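Local coordinates for protein synaptotagmin-4 (Rattus norvegicus, PDB 1W15) that takes part in moving neuronal dense-core vesicles through its interaction with the kinesin KIF1A, and is represented here by its second C2 domain, C2B, at residues Glu101-Asp106 / Ile116-Leu121; Arg16-Val21 / Ala145-Leu150; Tyr54-Leu59 / Ile66-Thr71. All blocks are in the same frame, centred on the assembly; numbering follows the deposited sequence.

Contact 1: Glu101-Asp106 / Ile116-Leu121; sequences EFLVLD and IGRLVL. With CA (calcium ion), chain B.
Strands 101-106 and 116-121 run antiparallel as the two arms of a beta hairpin in one sheet of the C2 sandwich, with a classic beta bulge close to its calcium-bearing end. At the other end Arg118 grips Glu101 side-on, two nitrogens on one oxygen. Arg118 NE makes the shorter and straighter bond, 2.8 Å to Glu101 OE2 on its anti lone pair, at 164°. Arg118 NH2 reaches Glu101 OE2 at 3.2 Å from above the carboxylate plane; the carboxylate and guanidinium planes are 82° apart. Both chains are stretched out to reach each other, with CG anti to the backbone N in each. Val120 CG2 lies over one guanidinium face, near its rim, while Leu103 CD2 rides alongside the arginine methylenes, 3.8 Å from Arg118 CD. Glu101 OE1 is held in turn by Tyr60 and Asn58, so both carboxylate oxygens are tied down.

On the other side of the sheet Phe102 and Leu119 lie side by side and point the same way, Phe102 CD1 3.8 Å from Leu119 CD2. Their backbones are bonded in both directions, Phe102 N to Leu119 O being practically straight at 179°. Leu19 and Val21 of the facing sheet pack on the phenyl ring, joined by Val34 and Val36.

At the bulge Val104 O takes two donors, Ile116 N at 2.5 Å and Gly117 N at 3.2 Å. Ile116 CD1 lies against Val104 CG1 and Asp106 CB, beside the metal site. Asp52, Ser107 and Glu108 complete the protein ligands of the calcium ion. Asp106, its CG anti to the backbone N, offers OD1 to the ion at 2.7 Å, and water 1 is a further ligand.

Contact 2: Arg16-Val21 / Ala145-Leu150; sequences RGELLV and AKWHML
Five main-chain hydrogen bonds stitch 16-21 to 145-150. Leu19 and His148 exchange a pair, as do Val21 and Lys146, and the fifth runs from Leu150 N to Gly17 O at 2.9 Å, with the donor lifted above the carbonyl plane. Gly17 makes the approach to the strand at a positive phi of 87°, where a side chain would jam against Arg16 O. That oxygen, Arg16 O, is buried against Leu150 CD1, 3.4 Å away, and has no polar partner in the model.

Apolar contact is heaviest around Trp147. Leu20 CB sits over the six-membered ring of Trp147, 3.4 Å from its centroid and 5° off the normal, a CH-pi contact. Leu20 CD2 reaches on over the CZ2 side, and Glu18 CB comes obliquely to Trp147 CE3 at 3.7 Å. An alanine in place of Trp147 would remove the indole over Leu20 and the cation-pi partner of Arg40, and would probably loosen the packing of that leucine. Met149, bent at chi2 and chi3, curls back until Met149 SD is 3.4 Å from Glu18 CG.

The contact pairs strand 18-26 with strand 144-149, the first and last of the C2 domain, the latter being outermost in its sheet within this chain, and here Leu85 and Val87 of the second subunit pack on Leu20 and Trp147.

Several polar ends look to other elements. Glu18 OE1 forms a salt bridge with Arg40, and Lys146 bridges to Glu135 of helix 128-138. On the core side His148 has both ring nitrogens engaged, ND1 with Ser128 and NE2 with His132, which would fix the rotation of the imidazole. His148 CD2 lies 3.9 Å from Val21 CG2, which approaches the ring obliquely.

Contact 3: Tyr54-Leu59 / Ile66-Thr71; sequences YVKVNL and ISKKKT
Thr71 has OG1 in the crowded position between backbone N and carbonyl carbon (chi1 72°), which aims Thr71 OG1 at Val55 N, 2.9 Å away. A side chain thus accepts a bond of the antiparallel hairpin 53-61/64-70, while Thr71 N returns one to Val55 O. Ile66 uses the same kind of position (chi1 58°) and swings Ile66 CD1 to within 3.6 Å of Leu59 CD2. Here lies a classic beta bulge: Leu59 O takes Ile66 N at 2.8 Å and, only weakly, Ser67 N.

The second arm is the lysine-rich strand of the C2B domain. Lys68 and Lys70 stand on the same face as Lys56, with Lys56 NZ and Lys68 NZ 4.9 Å apart. Water 3 accepts from both, weakly from Lys68, and would probably ease the repulsion between them. Beside them Asn58 OD1 lies along Lys68 CB at 3.4 Å and also accepts from Arg65 NH1, while Asn58 ND2 gives to Glu101 OE1. Tyr54 is bonded through its OH to Asn113. Water 2 accepts weakly from Lys70 NZ and is hydrogen-bonded to Tyr54 OH at 3.1 Å.

In the fold
Contacts 1 and 3 lie in the same sheet, where strands 98-106 and 53-61 are neighbours: Leu103 N is 2.8 Å from Lys56 O, a probable hydrogen bond, and Glu101 N is equally close to Asn58 O. Contact 2 belongs to the facing sheet, its centre about 9 Å from that of contact 1, with Leu19 CD2 packed 3.8 Å from Phe102 CB across the core. Contacts 2 and 3, about 16 Å apart between centres, barely touch. The calcium ion held by Asp106 marks one end of the sandwich; the Tyr54 side chain is about 8 Å from a bound calcium. The side chain of Arg16 is about 5 Å from a different calcium ion, probably that of Asp152.

Contact 1: Glu101-Asp106 / Ile116-Leu121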
loop_
_atom_site.group_PDB
_atom_site.type_symbol
_atom_site.label_atom_id
_atom_site.label_comp_id
_atom_site.label_asym_id
_atom_site.label_seq_id
_atom_site.Cartn_x
_atom_site.Cartn_y
_atom_site.Cartn_z
ATOM N N GLU A 101 -19.049 2.362 5.764
ATOM C CA GLU A 101 -19.903 2.449 4.587
ATOM C C GLU A 101 -19.033 3.048 3.512
ATOM O O GLU A 101 -18.494 4.135 3.714
ATOM C CB GLU A 101 -21.087 3.377 4.881
ATOM C CG GLU A 101 -22.062 3.601 3.716
ATOM C CD GLU A 101 -23.135 4.671 4.078
ATOM O OE1 GLU A 101 -22.777 5.737 4.621
ATOM O OE2 GLU A 101 -24.344 4.454 3.808
ATOM N N PHE A 102 -18.952 2.389 2.356
ATOM C CA PHE A 102 -18.225 2.903 1.186
ATOM C C PHE A 102 -19.247 3.278 0.115
ATOM O O PHE A 102 -20.169 2.463 -0.202
ATOM C CB PHE A 102 -17.314 1.827 0.590
ATOM C CG PHE A 102 -16.269 1.322 1.523
ATOM C CD1 PHE A 102 -16.552 0.243 2.391
ATOM C CD2 PHE A 102 -14.974 1.883 1.512
ATOM C CE1 PHE A 102 -15.577 -0.223 3.262
ATOM C CE2 PHE A 102 -13.988 1.399 2.391
ATOM C CZ PHE A 102 -14.279 0.357 3.242
ATOM N N LEU A 103 -19.096 4.487 -0.423
ATOM C CA LEU A 103 -19.949 4.979 -1.494
ATOM C C LEU A 103 -19.057 5.342 -2.671
ATOM O O LEU A 103 -18.152 6.159 -2.528
ATOM C CB LEU A 103 -20.734 6.226 -1.021
ATOM C CG LEU A 103 -21.489 5.906 0.295
ATOM C CD1 LEU A 103 -21.491 7.075 1.191
ATOM C CD2 LEU A 103 -22.854 5.334 0.013
ATOM N N VAL A 104 -19.316 4.715 -3.815
ATOM C CA VAL A 104 -18.688 5.083 -5.067
ATOM C C VAL A 104 -19.652 6.067 -5.776
ATOM O O VAL A 104 -20.805 5.702 -6.055
ATOM C CB VAL A 104 -18.395 3.841 -5.951
ATOM C CG1 VAL A 104 -17.660 4.300 -7.239
ATOM C CG2 VAL A 104 -17.560 2.732 -5.155
ATOM N N LEU A 105 -19.158 7.282 -6.016
ATOM C CA LEU A 105 -19.946 8.410 -6.519
ATOM C C LEU A 105 -19.330 8.901 -7.789
ATOM O O LEU A 105 -18.114 8.777 -7.986
ATOM C CB LEU A 105 -19.921 9.545 -5.485
ATOM C CG LEU A 105 -20.616 9.151 -4.153
ATOM C CD1 LEU A 105 -19.737 9.375 -2.942
ATOM C CD2 LEU A 105 -21.860 10.037 -4.130
ATOM N N ASP A 106 -20.162 9.506 -8.640
ATOM C CA ASP A 106 -19.675 10.065 -9.879
ATOM C C ASP A 106 -19.605 11.572 -9.659
ATOM O O ASP A 106 -20.629 12.212 -9.341
ATOM C CB ASP A 106 -20.669 9.712 -10.980
ATOM C CG ASP A 106 -20.353 10.363 -12.291
ATOM O OD1 ASP A 106 -19.178 10.577 -12.638
ATOM O OD2 ASP A 106 -21.253 10.724 -13.035
ATOM N N ILE A 116 -22.954 5.583 -7.400
ATOM C CA ILE A 116 -22.818 4.538 -8.411
ATOM C C ILE A 116 -23.031 3.172 -7.736
ATOM O O ILE A 116 -23.652 2.254 -8.307
ATOM C CB ILE A 116 -21.382 4.569 -8.998
ATOM C CG1 ILE A 116 -21.119 5.818 -9.840
ATOM C CG2 ILE A 116 -21.075 3.297 -9.815
ATOM C CD1 ILE A 116 -19.599 5.935 -10.232
ATOM N N GLY A 117 -22.528 3.049 -6.517
ATOM C CA GLY A 117 -22.708 1.808 -5.762
ATOM C C GLY A 117 -22.337 1.977 -4.327
ATOM O O GLY A 117 -21.658 2.943 -3.952
ATOM N N ARG A 118 -22.765 1.025 -3.514
ATOM C CA ARG A 118 -22.504 1.119 -2.090
ATOM C C ARG A 118 -22.056 -0.230 -1.542
ATOM O O ARG A 118 -22.513 -1.272 -1.998
ATOM C CB ARG A 118 -23.834 1.523 -1.414
ATOM C CG ARG A 118 -23.842 1.595 0.104
ATOM C CD ARG A 118 -25.161 2.383 0.593
ATOM N NE ARG A 118 -25.262 2.427 2.048
ATOM C CZ ARG A 118 -25.778 1.458 2.793
ATOM N NH1 ARG A 118 -26.272 0.338 2.238
ATOM N NH2 ARG A 118 -25.807 1.606 4.113
ATOM N N LEU A 119 -21.268 -0.178 -0.479
ATOM C CA LEU A 119 -20.759 -1.376 0.189
ATOM C C LEU A 119 -20.730 -1.101 1.681
ATOM O O LEU A 119 -20.212 -0.048 2.112
ATOM C CB LEU A 119 -19.334 -1.686 -0.321
ATOM C CG LEU A 119 -18.574 -2.746 0.516
ATOM C CD1 LEU A 119 -19.298 -4.150 0.414
ATOM C CD2 LEU A 119 -17.098 -2.777 0.188
ATOM N N VAL A 120 -21.293 -2.010 2.467
ATOM C CA VAL A 120 -21.240 -1.864 3.915
ATOM C C VAL A 120 -20.503 -3.047 4.575
ATOM O O VAL A 120 -20.794 -4.192 4.261
ATOM C CB VAL A 120 -22.643 -1.711 4.527
ATOM C CG1 VAL A 120 -22.607 -1.721 6.056
ATOM C CG2 VAL A 120 -23.289 -0.412 4.033
ATOM N N LEU A 121 -19.597 -2.755 5.515
ATOM C CA LEU A 121 -18.970 -3.817 6.296
ATOM C C LEU A 121 -19.312 -3.594 7.745
ATOM O O LEU A 121 -19.186 -2.478 8.233
ATOM C CB LEU A 121 -17.456 -3.800 6.154
ATOM C CG LEU A 121 -16.698 -3.785 4.808
ATOM C CD1 LEU A 121 -15.224 -4.145 5.021
ATOM C CD2 LEU A 121 -17.289 -4.580 3.663
HETATM CA CA CA B . -19.133 12.733 -14.221
HETATM O O HOH W 1 -19.933 13.603 -16.703
#

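Contact 2: Arg16-Val21 / Ala145-Leu150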
loop_
_atom_site.group_PDB
_atom_site.type_symbol
_atom_site.label_atom_id
_atom_site.label_comp_id
_atom_site.label_asym_id
_atom_site.label_seq_id
_atom_site.Cartn_x
_atom_site.Cartn_y
_atom_site.Cartn_z
ATOM N N ARG A 16 -23.460 -3.094 -11.049
ATOM C CA ARG A 16 -22.888 -1.931 -10.275
ATOM C C ARG A 16 -21.385 -1.956 -10.073
ATOM O O ARG A 16 -20.836 -1.023 -9.468
ATOM C CB ARG A 16 -23.590 -1.736 -8.918
ATOM C CG ARG A 16 -25.112 -1.689 -9.066
ATOM C CD ARG A 16 -25.834 -1.018 -7.918
ATOM N NE ARG A 16 -27.198 -0.614 -8.266
ATOM C CZ ARG A 16 -27.491 0.341 -9.148
ATOM N NH1 ARG A 16 -26.511 0.977 -9.798
ATOM N NH2 ARG A 16 -28.762 0.652 -9.400
ATOM N N GLY A 17 -20.697 -2.999 -10.532
ATOM C CA GLY A 17 -19.265 -3.001 -10.376
ATOM C C GLY A 17 -18.777 -3.556 -9.045
ATOM O O GLY A 17 -19.539 -4.090 -8.240
ATOM N N GLU A 18 -17.475 -3.457 -8.852
ATOM C CA GLU A 18 -16.796 -4.042 -7.685
ATOM C C GLU A 18 -15.786 -3.076 -7.102
ATOM O O GLU A 18 -15.246 -2.231 -7.816
ATOM C CB GLU A 18 -15.991 -5.267 -8.098
ATOM C CG GLU A 18 -16.767 -6.490 -8.531
ATOM C CD GLU A 18 -15.819 -7.566 -9.036
ATOM O OE1 GLU A 18 -15.107 -8.162 -8.220
ATOM O OE2 GLU A 18 -15.796 -7.794 -10.242
ATOM N N LEU A 19 -15.484 -3.250 -5.814
ATOM C CA LEU A 19 -14.615 -2.341 -5.084
ATOM C C LEU A 19 -13.667 -3.169 -4.237
ATOM O O LEU A 19 -14.091 -4.129 -3.565
ATOM C CB LEU A 19 -15.412 -1.409 -4.167
ATOM C CG LEU A 19 -14.579 -0.335 -3.432
ATOM C CD1 LEU A 19 -14.037 0.688 -4.437
ATOM C CD2 LEU A 19 -15.393 0.395 -2.311
ATOM N N LEU A 20 -12.379 -2.873 -4.372
ATOM C CA LEU A 20 -11.343 -3.624 -3.639
ATOM C C LEU A 20 -10.903 -2.763 -2.450
ATOM O O LEU A 20 -10.472 -1.591 -2.627
ATOM C CB LEU A 20 -10.155 -3.885 -4.583
ATOM C CG LEU A 20 -8.934 -4.549 -3.959
ATOM C CD1 LEU A 20 -9.251 -5.980 -3.472
ATOM C CD2 LEU A 20 -7.776 -4.565 -5.037
ATOM N N VAL A 21 -11.013 -3.322 -1.236
ATOM C CA VAL A 21 -10.711 -2.525 -0.036
ATOM C C VAL A 21 -9.882 -3.394 0.911
ATOM O O VAL A 21 -9.952 -4.624 0.816
ATOM C CB VAL A 21 -11.959 -1.971 0.701
ATOM C CG1 VAL A 21 -12.723 -0.930 -0.185
ATOM C CG2 VAL A 21 -12.888 -3.113 1.220
ATOM N N ALA A 145 -7.381 -7.727 2.549
ATOM C CA ALA A 145 -7.951 -7.104 1.297
ATOM C C ALA A 145 -8.933 -8.040 0.626
ATOM O O ALA A 145 -8.668 -9.268 0.567
ATOM C CB ALA A 145 -6.840 -6.735 0.335
ATOM N N LYS A 146 -10.092 -7.519 0.161
ATOM C CA LYS A 146 -11.075 -8.347 -0.548
ATOM C C LYS A 146 -11.788 -7.474 -1.565
ATOM O O LYS A 146 -11.998 -6.278 -1.302
ATOM C CB LYS A 146 -12.185 -8.913 0.356
ATOM C CG LYS A 146 -11.701 -9.728 1.549
ATOM C CD LYS A 146 -12.856 -10.609 2.159
ATOM C CE LYS A 146 -12.311 -11.455 3.339
ATOM N NZ LYS A 146 -11.068 -12.195 2.894
ATOM N N TRP A 147 -12.130 -8.101 -2.675
ATOM C CA TRP A 147 -13.080 -7.547 -3.669
ATOM C C TRP A 147 -14.509 -7.763 -3.201
ATOM O O TRP A 147 -14.840 -8.835 -2.663
ATOM C CB TRP A 147 -12.900 -8.264 -5.000
ATOM C CG TRP A 147 -11.757 -7.773 -5.843
ATOM C CD1 TRP A 147 -10.557 -8.431 -6.119
ATOM C CD2 TRP A 147 -11.712 -6.533 -6.565
ATOM N NE1 TRP A 147 -9.782 -7.649 -6.952
ATOM C CE2 TRP A 147 -10.468 -6.502 -7.278
ATOM C CE3 TRP A 147 -12.615 -5.438 -6.696
ATOM C CZ2 TRP A 147 -10.077 -5.407 -8.106
ATOM C CZ3 TRP A 147 -12.256 -4.369 -7.531
ATOM C CH2 TRP A 147 -10.969 -4.352 -8.208
ATOM N N HIS A 148 -15.369 -6.754 -3.371
ATOM C CA HIS A 148 -16.774 -6.861 -3.026
ATOM C C HIS A 148 -17.606 -6.355 -4.180
ATOM O O HIS A 148 -17.232 -5.353 -4.774
ATOM C CB HIS A 148 -17.101 -5.957 -1.864
ATOM C CG HIS A 148 -16.424 -6.364 -0.603
ATOM N ND1 HIS A 148 -16.973 -7.285 0.265
ATOM C CD2 HIS A 148 -15.241 -5.984 -0.066
ATOM C CE1 HIS A 148 -16.173 -7.438 1.309
ATOM N NE2 HIS A 148 -15.110 -6.661 1.137
ATOM N N MET A 149 -18.733 -7.005 -4.456
ATOM C CA MET A 149 -19.749 -6.430 -5.392
ATOM C C MET A 149 -20.399 -5.218 -4.731
ATOM O O MET A 149 -20.640 -5.207 -3.525
ATOM C CB MET A 149 -20.839 -7.453 -5.752
ATOM C CG MET A 149 -20.324 -8.779 -6.405
ATOM S SD MET A 149 -19.460 -8.526 -7.995
ATOM C CE MET A 149 -20.659 -7.639 -8.981
ATOM N N LEU A 150 -20.652 -4.180 -5.516
ATOM C CA LEU A 150 -21.334 -3.000 -5.043
ATOM C C LEU A 150 -22.856 -3.197 -5.156
ATOM O O LEU A 150 -23.322 -3.885 -6.056
ATOM C CB LEU A 150 -20.894 -1.784 -5.886
ATOM C CG LEU A 150 -19.416 -1.412 -5.632
ATOM C CD1 LEU A 150 -18.862 -0.516 -6.718
ATOM C CD2 LEU A 150 -19.254 -0.709 -4.288
#

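Contact 3: Tyr54-Leu59 / Ile66-Thr71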
loop_
_atom_site.group_PDB
_atom_site.type_symbol
_atom_site.label_atom_id
_atom_site.label_comp_id
_atom_site.label_asym_id
_atom_site.label_seq_id
_atom_site.Cartn_x
_atom_site.Cartn_y
_atom_site.Cartn_z
ATOM N N TYR A 54 -15.172 8.753 -7.401
ATOM C CA TYR A 54 -14.402 8.870 -6.153
ATOM C C TYR A 54 -15.141 8.042 -5.116
ATOM O O TYR A 54 -16.272 7.594 -5.357
ATOM C CB TYR A 54 -14.268 10.320 -5.687
ATOM C CG TYR A 54 -15.553 11.037 -5.331
ATOM C CD1 TYR A 54 -16.415 11.523 -6.330
ATOM C CD2 TYR A 54 -15.896 11.242 -3.998
ATOM C CE1 TYR A 54 -17.592 12.205 -5.995
ATOM C CE2 TYR A 54 -17.093 11.907 -3.634
ATOM C CZ TYR A 54 -17.919 12.358 -4.626
ATOM O OH TYR A 54 -19.058 13.003 -4.255
ATOM N N VAL A 55 -14.523 7.836 -3.962
ATOM C CA VAL A 55 -15.150 7.020 -2.960
ATOM C C VAL A 55 -15.203 7.784 -1.647
ATOM O O VAL A 55 -14.192 8.353 -1.179
ATOM C CB VAL A 55 -14.341 5.696 -2.746
ATOM C CG1 VAL A 55 -14.995 4.849 -1.629
ATOM C CG2 VAL A 55 -14.269 4.947 -4.072
ATOM N N LYS A 56 -16.378 7.766 -1.041
ATOM C CA LYS A 56 -16.591 8.353 0.260
ATOM C C LYS A 56 -16.714 7.216 1.247
ATOM O O LYS A 56 -17.364 6.204 0.949
ATOM C CB LYS A 56 -17.922 9.128 0.242
ATOM C CG LYS A 56 -18.193 9.798 1.556
ATOM C CD LYS A 56 -18.805 11.127 1.315
ATOM C CE LYS A 56 -19.129 11.792 2.620
ATOM N NZ LYS A 56 -20.010 12.913 2.307
ATOM N N VAL A 57 -16.099 7.389 2.411
ATOM C CA VAL A 57 -16.046 6.358 3.432
ATOM C C VAL A 57 -16.636 6.959 4.732
ATOM O O VAL A 57 -16.100 7.932 5.270
ATOM C CB VAL A 57 -14.607 5.848 3.689
ATOM C CG1 VAL A 57 -14.630 4.630 4.678
ATOM C CG2 VAL A 57 -13.891 5.434 2.365
ATOM N N ASN A 58 -17.733 6.391 5.229
ATOM C CA ASN A 58 -18.364 6.872 6.472
ATOM C C ASN A 58 -18.155 5.816 7.544
ATOM O O ASN A 58 -18.350 4.645 7.270
ATOM C CB ASN A 58 -19.874 7.117 6.253
ATOM C CG ASN A 58 -20.147 8.291 5.331
ATOM O OD1 ASN A 58 -19.459 9.304 5.426
ATOM N ND2 ASN A 58 -21.145 8.173 4.428
ATOM N N LEU A 59 -17.842 6.235 8.771
ATOM C CA LEU A 59 -17.664 5.316 9.890
ATOM C C LEU A 59 -18.807 5.565 10.861
ATOM O O LEU A 59 -19.074 6.719 11.202
ATOM C CB LEU A 59 -16.349 5.646 10.598
ATOM C CG LEU A 59 -15.967 4.716 11.748
ATOM C CD1 LEU A 59 -15.494 3.395 11.212
ATOM C CD2 LEU A 59 -14.895 5.344 12.621
ATOM N N ILE A 66 -19.589 8.792 12.982
ATOM C CA ILE A 66 -18.596 9.449 13.820
ATOM C C ILE A 66 -17.378 9.956 13.016
ATOM O O ILE A 66 -16.562 10.682 13.547
ATOM C CB ILE A 66 -18.173 8.526 14.942
ATOM C CG1 ILE A 66 -17.621 7.213 14.352
ATOM C CG2 ILE A 66 -19.351 8.307 15.955
ATOM C CD1 ILE A 66 -16.812 6.394 15.431
ATOM N N SER A 67 -17.239 9.573 11.758
ATOM C CA SER A 67 -16.132 10.093 10.955
ATOM C C SER A 67 -16.445 9.908 9.498
ATOM O O SER A 67 -17.263 9.046 9.163
ATOM C CB SER A 67 -14.831 9.354 11.315
ATOM O OG SER A 67 -13.714 9.933 10.637
ATOM N N LYS A 68 -15.796 10.698 8.624
ATOM C CA LYS A 68 -15.979 10.534 7.182
ATOM C C LYS A 68 -14.661 10.866 6.460
ATOM O O LYS A 68 -13.895 11.712 6.944
ATOM C CB LYS A 68 -17.151 11.404 6.646
ATOM C CG LYS A 68 -16.963 12.881 6.894
ATOM C CD LYS A 68 -18.088 13.760 6.333
ATOM C CE LYS A 68 -17.675 15.239 6.420
ATOM N NZ LYS A 68 -18.665 16.149 5.730
ATOM N N LYS A 69 -14.417 10.231 5.315
ATOM C CA LYS A 69 -13.220 10.470 4.498
ATOM C C LYS A 69 -13.659 10.410 3.066
ATOM O O LYS A 69 -14.714 9.869 2.769
ATOM C CB LYS A 69 -12.201 9.333 4.706
ATOM C CG LYS A 69 -11.825 9.044 6.177
ATOM C CD LYS A 69 -10.936 10.089 6.808
ATOM C CE LYS A 69 -10.572 9.616 8.226
ATOM N NZ LYS A 69 -9.803 10.683 8.847
ATOM N N LYS A 70 -12.859 10.946 2.161
ATOM C CA LYS A 70 -13.123 10.738 0.746
ATOM C C LYS A 70 -11.848 10.736 -0.052
ATOM O O LYS A 70 -10.846 11.352 0.383
ATOM C CB LYS A 70 -14.165 11.705 0.201
ATOM C CG LYS A 70 -13.732 13.037 -0.121
ATOM C CD LYS A 70 -14.990 13.834 -0.522
ATOM C CE LYS A 70 -14.647 15.320 -0.565
ATOM N NZ LYS A 70 -15.910 16.161 -0.654
ATOM N N THR A 71 -11.856 9.983 -1.156
ATOM C CA THR A 71 -10.710 9.918 -2.040
ATOM C C THR A 71 -10.766 11.030 -3.029
ATOM O O THR A 71 -11.780 11.716 -3.150
ATOM C CB THR A 71 -10.655 8.579 -2.848
ATOM O OG1 THR A 71 -11.696 8.591 -3.852
ATOM C CG2 THR A 71 -10.909 7.325 -1.961
HETATM O O HOH W 2 -18.674 14.598 -1.637
HETATM O O HOH W 3 -18.294 15.089 2.547
#